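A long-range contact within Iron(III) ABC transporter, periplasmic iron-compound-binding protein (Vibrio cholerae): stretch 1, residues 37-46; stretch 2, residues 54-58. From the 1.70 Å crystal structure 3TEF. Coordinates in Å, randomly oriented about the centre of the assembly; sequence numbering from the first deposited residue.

Stretch 1 (37-46) GIEPVAVSKF
Stretch 2 54-58: AKYKS

Two residues organise this contact, Tyr56 from the short stretch and Lys45 from the long one, with Val43 filling the space between them. Stretch 1 is mostly extended loop, with a weakly bonded strand at about 42-43; Val43 has phi/psi of -144/153, Lys45 -122/138. Stretch 2 is compact: residues 54-57 belong to a 3-10 segment that begins earlier in the chain. Its phi/psi values run from -58/-33 at Ala54 through -62/-28 at Lys55 and -75/-4 at Tyr56 to -79/-21 at Lys57, and Ser58 then opens to -84/166. The bond from Lys57 N to Ala54 O, 3.0 Å, holds the turn, and a weak one from Ser58 N to Lys55 O, 3.4 Å, follows it. In register, Val43 CA lies 7.1 Å from Tyr56 CA and Lys45 CA lies 6.5 Å from Lys57 CA, so both chains advance in the same sense here. Together the two stretches bury 314 Å².

Tyr56 contributes the largest share, 96 Å². Its CA-to-CB bond points toward stretch 1, and chi1 -62° (m) with chi2 -72° carries the ring back along that stretch, past Val43 and Pro40 to the neighbourhood of Ile38. Pro40, with a C-gamma endo pucker and phi/psi -75/163, brings its CD to 3.5 Å from Tyr56 CE1. Val43 also points toward its partner; at chi1 -61° (m) its CG1 sits 4.1 Å from Tyr56 CD1, while its CG2 is 3.5 Å from Tyr56 O. Both apolar residues meet the ring obliquely. Tyr56 OH ends 4.0 Å from Ile38 O, a proximity and not a hydrogen bond; the hydroxyl is hydrogen-bonded elsewhere in the structure. The rule here is apolar packing along the ring, with its polar tip satisfied outside the contact.

Lys45, covered over 55 Å², works on the backbone instead. Its CA-to-CB bond runs sideways, but the m, m, t, t rotamer (chi -55°, -74°, 176°, 166°) brings the ammonium end nearer, among the carbonyls where the 3-10 turn finishes. Lys45 NZ donates to Tyr56 O at 3.0 Å and, weakly, to Lys57 O at 3.5 Å; Ser58 O lies 2.8 Å from the same NZ. A charged donor thus sits within reach of three successive carbonyl oxygens, without calling on the side chains of Lys57 or Ser58, whose CA-to-CB bonds point away.

Two waters reinforce this pattern. Water 1 donates to Ser44 O at 2.8 Å and to Tyr56 O at 2.9 Å, bridging the backbones beside Val43. Water 2 accepts from Lys45 NZ at 2.9 Å and donates to Lys57 O at 3.1 Å, supplementing the weak direct bond.

Farther back along stretch 1, Glu39 (t, t, chi3 0°) and Lys55 (p, t, t, t) approach each other from separate backbones by their ends. Glu39 OE2 and Lys55 NZ are 4.1 Å apart, opposite charges near each other but beyond a salt bridge.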

# COMPACT_ATOMS: atom_id res chain seq x y z
N GLY A 37 -15.46 9.52 -1.08
CA GLY A 37 -16.89 9.67 -0.84
C GLY A 37 -17.79 8.71 -1.57
O GLY A 37 -19.00 8.93 -1.65
N ILE A 38 -17.22 7.64 -2.12
CA ILE A 38 -18.00 6.64 -2.84
C ILE A 38 -18.33 5.46 -1.93
O ILE A 38 -17.47 5.01 -1.19
CB ILE A 38 -17.21 6.12 -4.06
CG1 ILE A 38 -16.81 7.27 -5.00
CG2 ILE A 38 -18.00 5.02 -4.77
CD1 ILE A 38 -17.97 8.10 -5.51
N GLU A 39 -19.57 4.96 -1.99
CA GLU A 39 -19.95 3.83 -1.14
C GLU A 39 -20.22 2.58 -1.97
O GLU A 39 -21.16 2.56 -2.75
CB GLU A 39 -21.17 4.15 -0.28
CG GLU A 39 -21.48 3.06 0.74
CD GLU A 39 -22.74 3.32 1.53
OE1 GLU A 39 -23.39 4.36 1.29
OE2 GLU A 39 -23.08 2.49 2.40
N PRO A 40 -19.41 1.54 -1.78
CA PRO A 40 -19.52 0.31 -2.58
C PRO A 40 -20.71 -0.53 -2.14
O PRO A 40 -21.24 -0.31 -1.03
CB PRO A 40 -18.24 -0.44 -2.25
CG PRO A 40 -17.93 -0.00 -0.83
CD PRO A 40 -18.32 1.47 -0.79
N VAL A 41 -21.13 -1.46 -2.99
CA VAL A 41 -22.22 -2.36 -2.68
C VAL A 41 -21.77 -3.71 -2.12
O VAL A 41 -22.57 -4.43 -1.53
CB VAL A 41 -23.15 -2.60 -3.90
CG1 VAL A 41 -23.77 -1.29 -4.37
CG2 VAL A 41 -22.39 -3.29 -5.04
N ALA A 42 -20.49 -4.03 -2.31
CA ALA A 42 -19.91 -5.27 -1.80
C ALA A 42 -18.40 -5.10 -1.70
O ALA A 42 -17.80 -4.33 -2.47
CB ALA A 42 -20.26 -6.43 -2.72
N VAL A 43 -17.80 -5.78 -0.73
CA VAL A 43 -16.38 -5.60 -0.44
C VAL A 43 -15.72 -6.89 -0.03
O VAL A 43 -16.37 -7.79 0.52
CB VAL A 43 -16.15 -4.56 0.68
CG1 VAL A 43 -16.70 -3.21 0.27
CG2 VAL A 43 -16.79 -5.04 2.00
N SER A 44 -14.42 -7.00 -0.27
CA SER A 44 -13.69 -8.12 0.29
C SER A 44 -13.71 -8.00 1.81
O SER A 44 -13.97 -6.93 2.36
CB SER A 44 -12.25 -8.18 -0.25
OG SER A 44 -11.63 -6.92 -0.13
N LYS A 45 -13.45 -9.13 2.46
CA LYS A 45 -13.41 -9.20 3.90
C LYS A 45 -12.04 -9.70 4.30
O LYS A 45 -11.49 -10.62 3.67
CB LYS A 45 -14.49 -10.17 4.39
CG LYS A 45 -15.89 -9.82 3.91
CD LYS A 45 -16.48 -8.61 4.63
CE LYS A 45 -17.84 -8.24 4.04
NZ LYS A 45 -18.58 -7.28 4.94
N PHE A 46 -11.48 -9.09 5.33
CA PHE A 46 -10.13 -9.35 5.79
C PHE A 46 -10.09 -9.08 7.29
O PHE A 46 -10.56 -8.04 7.75
CB PHE A 46 -9.17 -8.43 5.03
CG PHE A 46 -7.74 -8.49 5.51
CD1 PHE A 46 -7.05 -9.69 5.57
CD2 PHE A 46 -7.07 -7.32 5.85
CE1 PHE A 46 -5.72 -9.72 5.99
CE2 PHE A 46 -5.74 -7.35 6.27
CZ PHE A 46 -5.07 -8.55 6.34
N ALA A 54 -13.87 0.38 9.27
CA ALA A 54 -14.57 -0.62 10.09
C ALA A 54 -16.00 -0.92 9.65
O ALA A 54 -16.46 -2.05 9.82
CB ALA A 54 -14.53 -0.21 11.57
N LYS A 55 -16.71 0.06 9.11
CA LYS A 55 -18.10 -0.19 8.76
C LYS A 55 -18.23 -1.27 7.69
O LYS A 55 -19.23 -1.98 7.63
CB LYS A 55 -18.82 1.09 8.32
CG LYS A 55 -18.54 1.56 6.89
CD LYS A 55 -19.49 2.70 6.55
CE LYS A 55 -19.35 3.17 5.12
NZ LYS A 55 -20.25 4.33 4.80
N TYR A 56 -17.20 -1.39 6.86
CA TYR A 56 -17.22 -2.37 5.77
C TYR A 56 -16.99 -3.79 6.26
O TYR A 56 -17.06 -4.73 5.48
CB TYR A 56 -16.19 -1.98 4.69
CG TYR A 56 -16.51 -0.64 4.07
CD1 TYR A 56 -17.59 -0.50 3.21
CD2 TYR A 56 -15.74 0.49 4.35
CE1 TYR A 56 -17.91 0.71 2.64
CE2 TYR A 56 -16.05 1.73 3.77
CZ TYR A 56 -17.14 1.82 2.92
OH TYR A 56 -17.46 3.03 2.34
N LYS A 57 -16.75 -3.96 7.56
CA LYS A 57 -16.56 -5.29 8.09
C LYS A 57 -17.90 -6.00 8.29
O LYS A 57 -17.94 -7.23 8.36
CB LYS A 57 -15.85 -5.28 9.44
CG LYS A 57 -14.44 -4.74 9.47
CD LYS A 57 -14.10 -4.50 10.93
CE LYS A 57 -12.65 -4.77 11.26
NZ LYS A 57 -12.38 -4.34 12.66
N SER A 58 -18.98 -5.24 8.37
CA SER A 58 -20.28 -5.84 8.69
C SER A 58 -21.02 -6.43 7.50
O SER A 58 -20.68 -6.16 6.34
CB SER A 58 -21.18 -4.84 9.41
OG SER A 58 -21.95 -4.10 8.49
O HOH W 1 -14.38 -5.44 4.66
O HOH W 2 -19.46 -9.37 6.74